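Local coordinates for protein putative gamma-glutamylcyclotransferase YkqA (Bacillus subtilis, PDB 2QIK) that is a putative gamma-glutamylcyclotransferase, probably acting on gamma-glutamyl amines, though its function is not established, at residues R176-E181 with T231-Q236. Residues are numbered along the deposited sequence; the frame is centred on the assembly and turned at random.
Sequences RADMLE and TFLVLQ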
ATOM      1  N   ARG A 176      10.636   7.138  10.880  1.00 10.75           N
ATOM      2  CA  ARG A 176      10.888   6.660   9.518  1.00 10.00           C
ATOM      3  C   ARG A 176       9.716   7.051   8.626  1.00  9.14           C
ATOM      4  O   ARG A 176       8.629   7.384   9.100  1.00  9.75           O
ATOM      5  CB  ARG A 176      11.138   5.151   9.484  1.00 10.67           C
ATOM      6  CG  ARG A 176      12.267   4.711  10.449  1.00 11.86           C
ATOM      7  CD  ARG A 176      13.585   5.168  10.052  1.00 13.38           C
ATOM      8  NE  ARG A 176      14.648   4.610  10.843  1.00 17.39           N
ATOM      9  CZ  ARG A 176      15.026   5.038  12.022  1.00 17.89           C
ATOM     10  NH1 ARG A 176      14.410   5.996  12.636  1.00 16.53           N
ATOM     11  NH2 ARG A 176      16.036   4.429  12.657  1.00 21.30           N
ATOM     12  N   ALA A 177       9.942   6.990   7.334  1.00  8.90           N
ATOM     13  CA  ALA A 177       9.029   7.437   6.320  1.00  8.64           C
ATOM     14  C   ALA A 177       7.838   6.512   6.089  1.00  7.53           C
ATOM     15  O   ALA A 177       7.873   5.338   6.379  1.00  9.01           O
ATOM     16  CB  ALA A 177       9.732   7.683   5.039  1.00  9.40           C
ATOM     17  N   ASP A 178       6.855   7.083   5.465  1.00  7.72           N
ATOM     18  CA  ASP A 178       5.549   6.498   5.188  1.00  7.88           C
ATOM     19  C   ASP A 178       4.932   7.298   4.060  1.00  7.73           C
ATOM     20  O   ASP A 178       5.418   8.382   3.745  1.00  8.49           O
ATOM     21  CB  ASP A 178       4.632   6.577   6.412  1.00  8.35           C
ATOM     22  CG  ASP A 178       3.345   5.808   6.309  1.00  9.06           C
ATOM     23  OD1 ASP A 178       3.261   4.795   5.538  1.00  8.53           O
ATOM     24  OD2 ASP A 178       2.429   6.114   7.121  1.00  9.42           O
HETATM   25  N   MSE A 179       3.891   6.782   3.465  1.00  7.73           N
HETATM   26  CA  MSE A 179       3.008   7.603   2.641  1.00  8.54           C
HETATM   27  C   MSE A 179       1.593   7.534   3.163  1.00  8.78           C
HETATM   28  O   MSE A 179       1.070   6.461   3.404  1.00 11.73           O
HETATM   29  CB  MSE A 179       2.992   7.179   1.181  1.00  9.07           C
HETATM   30  CG  MSE A 179       4.390   7.280   0.522  1.00  9.41           C
HETATM   31 SE   MSE A 179       4.260   7.055  -1.349  1.00 17.75          SE
HETATM   32  CE  MSE A 179       3.634   5.270  -1.356  1.00  9.66           C
ATOM     33  N   LEU A 180       1.020   8.690   3.423  1.00  8.19           N
ATOM     34  CA  LEU A 180      -0.344   8.794   3.940  1.00  8.56           C
ATOM     35  C   LEU A 180      -1.273   9.127   2.817  1.00  8.92           C
ATOM     36  O   LEU A 180      -0.997  10.049   2.040  1.00  9.01           O
ATOM     37  CB  LEU A 180      -0.435   9.871   4.974  1.00 10.66           C
ATOM     38  CG  LEU A 180      -1.670   9.913   5.882  1.00 11.78           C
ATOM     39  CD1 LEU A 180      -1.702   8.693   6.760  1.00 14.10           C
ATOM     40  CD2 LEU A 180      -1.685  11.178   6.739  1.00 12.65           C
ATOM     41  N   GLU A 181      -2.388   8.389   2.678  1.00  9.41           N
ATOM     42  CA  GLU A 181      -3.354   8.630   1.587  1.00  8.32           C
ATOM     43  C   GLU A 181      -4.285   9.756   2.029  1.00  9.37           C
ATOM     44  O   GLU A 181      -5.407   9.541   2.457  1.00 11.85           O
ATOM     45  CB  GLU A 181      -4.130   7.359   1.306  1.00  9.57           C
ATOM     46  CG  GLU A 181      -4.923   7.427   0.027  1.00 10.00           C
ATOM     47  CD  GLU A 181      -5.845   6.273  -0.188  1.00  9.07           C
ATOM     48  OE1 GLU A 181      -5.905   5.354   0.640  1.00  9.32           O
ATOM     49  OE2 GLU A 181      -6.487   6.237  -1.259  1.00 11.10           O
ATOM     50  N   THR A 231       4.701  -1.278  -2.840  1.00  5.88           N
ATOM     51  CA  THR A 231       5.339  -0.369  -1.908  1.00  6.26           C
ATOM     52  C   THR A 231       5.108  -0.882  -0.500  1.00  6.74           C
ATOM     53  O   THR A 231       4.544  -1.955  -0.339  1.00  7.32           O
ATOM     54  CB  THR A 231       4.834   1.070  -2.199  1.00  7.03           C
ATOM     55  OG1 THR A 231       5.716   1.996  -1.553  1.00  8.33           O
ATOM     56  CG2 THR A 231       3.468   1.327  -1.700  1.00  6.95           C
ATOM     57  N   PHE A 232       5.612  -0.161   0.505  1.00  6.63           N
ATOM     58  CA  PHE A 232       5.430  -0.566   1.874  1.00  6.15           C
ATOM     59  C   PHE A 232       4.917   0.612   2.642  1.00  6.67           C
ATOM     60  O   PHE A 232       5.359   1.756   2.431  1.00  7.78           O
ATOM     61  CB  PHE A 232       6.750  -1.088   2.487  1.00  6.65           C
ATOM     62  CG  PHE A 232       7.217  -2.347   1.877  1.00  6.64           C
ATOM     63  CD1 PHE A 232       8.026  -2.322   0.768  1.00  7.02           C
ATOM     64  CD2 PHE A 232       6.797  -3.576   2.363  1.00  7.29           C
ATOM     65  CE1 PHE A 232       8.416  -3.481   0.155  1.00  8.00           C
ATOM     66  CE2 PHE A 232       7.196  -4.745   1.778  1.00  7.44           C
ATOM     67  CZ  PHE A 232       8.002  -4.696   0.659  1.00  7.53           C
ATOM     68  N   LEU A 233       3.916   0.357   3.514  1.00  5.87           N
ATOM     69  CA  LEU A 233       3.241   1.465   4.300  1.00  6.47           C
ATOM     70  C   LEU A 233       3.246   1.114   5.782  1.00  6.06           C
ATOM     71  O   LEU A 233       3.166  -0.055   6.140  1.00  6.54           O
ATOM     72  CB  LEU A 233       1.803   1.684   3.808  1.00  6.85           C
ATOM     73  CG  LEU A 233       1.676   2.028   2.333  1.00  7.24           C
ATOM     74  CD1 LEU A 233       0.213   2.000   1.927  1.00  8.37           C
ATOM     75  CD2 LEU A 233       2.368   3.329   1.999  1.00  8.72           C
ATOM     76  N   VAL A 234       3.401   2.149   6.616  1.00  6.44           N
ATOM     77  CA  VAL A 234       3.451   1.956   8.041  1.00  7.30           C
ATOM     78  C   VAL A 234       2.138   1.447   8.578  1.00  7.82           C
ATOM     79  O   VAL A 234       1.063   1.913   8.226  1.00  8.50           O
ATOM     80  CB  VAL A 234       3.829   3.285   8.730  1.00  7.27           C
ATOM     81  CG1 VAL A 234       3.705   3.223  10.235  1.00  9.64           C
ATOM     82  CG2 VAL A 234       5.225   3.678   8.377  1.00  8.40           C
ATOM     83  N   LEU A 235       2.215   0.474   9.501  1.00  8.15           N
ATOM     84  CA  LEU A 235       1.042  -0.072  10.159  1.00  8.67           C
ATOM     85  C   LEU A 235       0.555   0.689  11.354  1.00 11.78           C
ATOM     86  O   LEU A 235      -0.659   0.918  11.484  1.00 16.52           O
ATOM     87  CB  LEU A 235       1.304  -1.562  10.493  1.00  8.69           C
ATOM     88  CG  LEU A 235       1.201  -2.436   9.285  1.00  9.06           C
ATOM     89  CD1 LEU A 235       1.907  -3.795   9.510  1.00 10.85           C
ATOM     90  CD2 LEU A 235      -0.256  -2.671   8.924  1.00 12.01           C
ATOM     91  N   GLN A 236       1.431   1.125  12.224  1.00 12.35           N
ATOM     92  CA  GLN A 236       0.997   1.928  13.374  1.00 13.07           C
ATOM     93  C   GLN A 236       1.502   3.369  13.197  1.00 11.97           C
ATOM     94  O   GLN A 236       2.668   3.703  13.494  1.00 14.01           O
ATOM     95  CB  GLN A 236       1.675   1.327  14.582  1.00 15.54           C
ATOM     96  CG  GLN A 236       1.240  -0.047  15.176  1.00 24.55           C
ATOM     97  CD  GLN A 236       1.325  -1.359  14.329  1.00 28.52           C
ATOM     98  OE1 GLN A 236       2.444  -2.044  14.066  1.00 21.03           O
ATOM     99  NE2 GLN A 236       0.077  -1.828  14.022  1.00 28.87           N
TER
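Asp178 and Val234 carry the tight half of this buried contact. Asp178 CG stands anti to the backbone N (chi1 -170°), which sets it 3.5 Å from Val234 CG2. Asp178 OD1 accepts a hydrogen bond from Val234 N at 2.9 Å. The N-H points almost straight at the oxygen (168°), yet it arrives from above the carboxylate plane, 54° out of it. The Val234 side chain presses on the same group with its CB too, 3.5 Å from Asp178 OD2. That second oxygen also takes a hydrogen bond from Thr168 and a salt bridge from Lys237, which bonds Val234 O as well.

Packing is looser around Met179. Leu233 CD2 stands 4.0 Å from Met179 CB, while the selenomethionine chain, bent at chi3, brings CE to 3.9 Å from Thr231 OG1, a hydroxyl already bonded to Phe131 O.

An alanine at Asp178 would probably leave Val234 N and Lys237 without their carboxylate partner and open a gap beside Val234. Strand segments 176-180 and 231-234 run nearly perpendicular, each paired in its own hairpin, with 164-171 or 212-221. Between the two segments the hydrogen-bonded link is one side-chain-to-backbone bond; Ala177 O with Tyr212 OH adds another between the hairpins, and the lysine probably helps stabilise the buried negative charge.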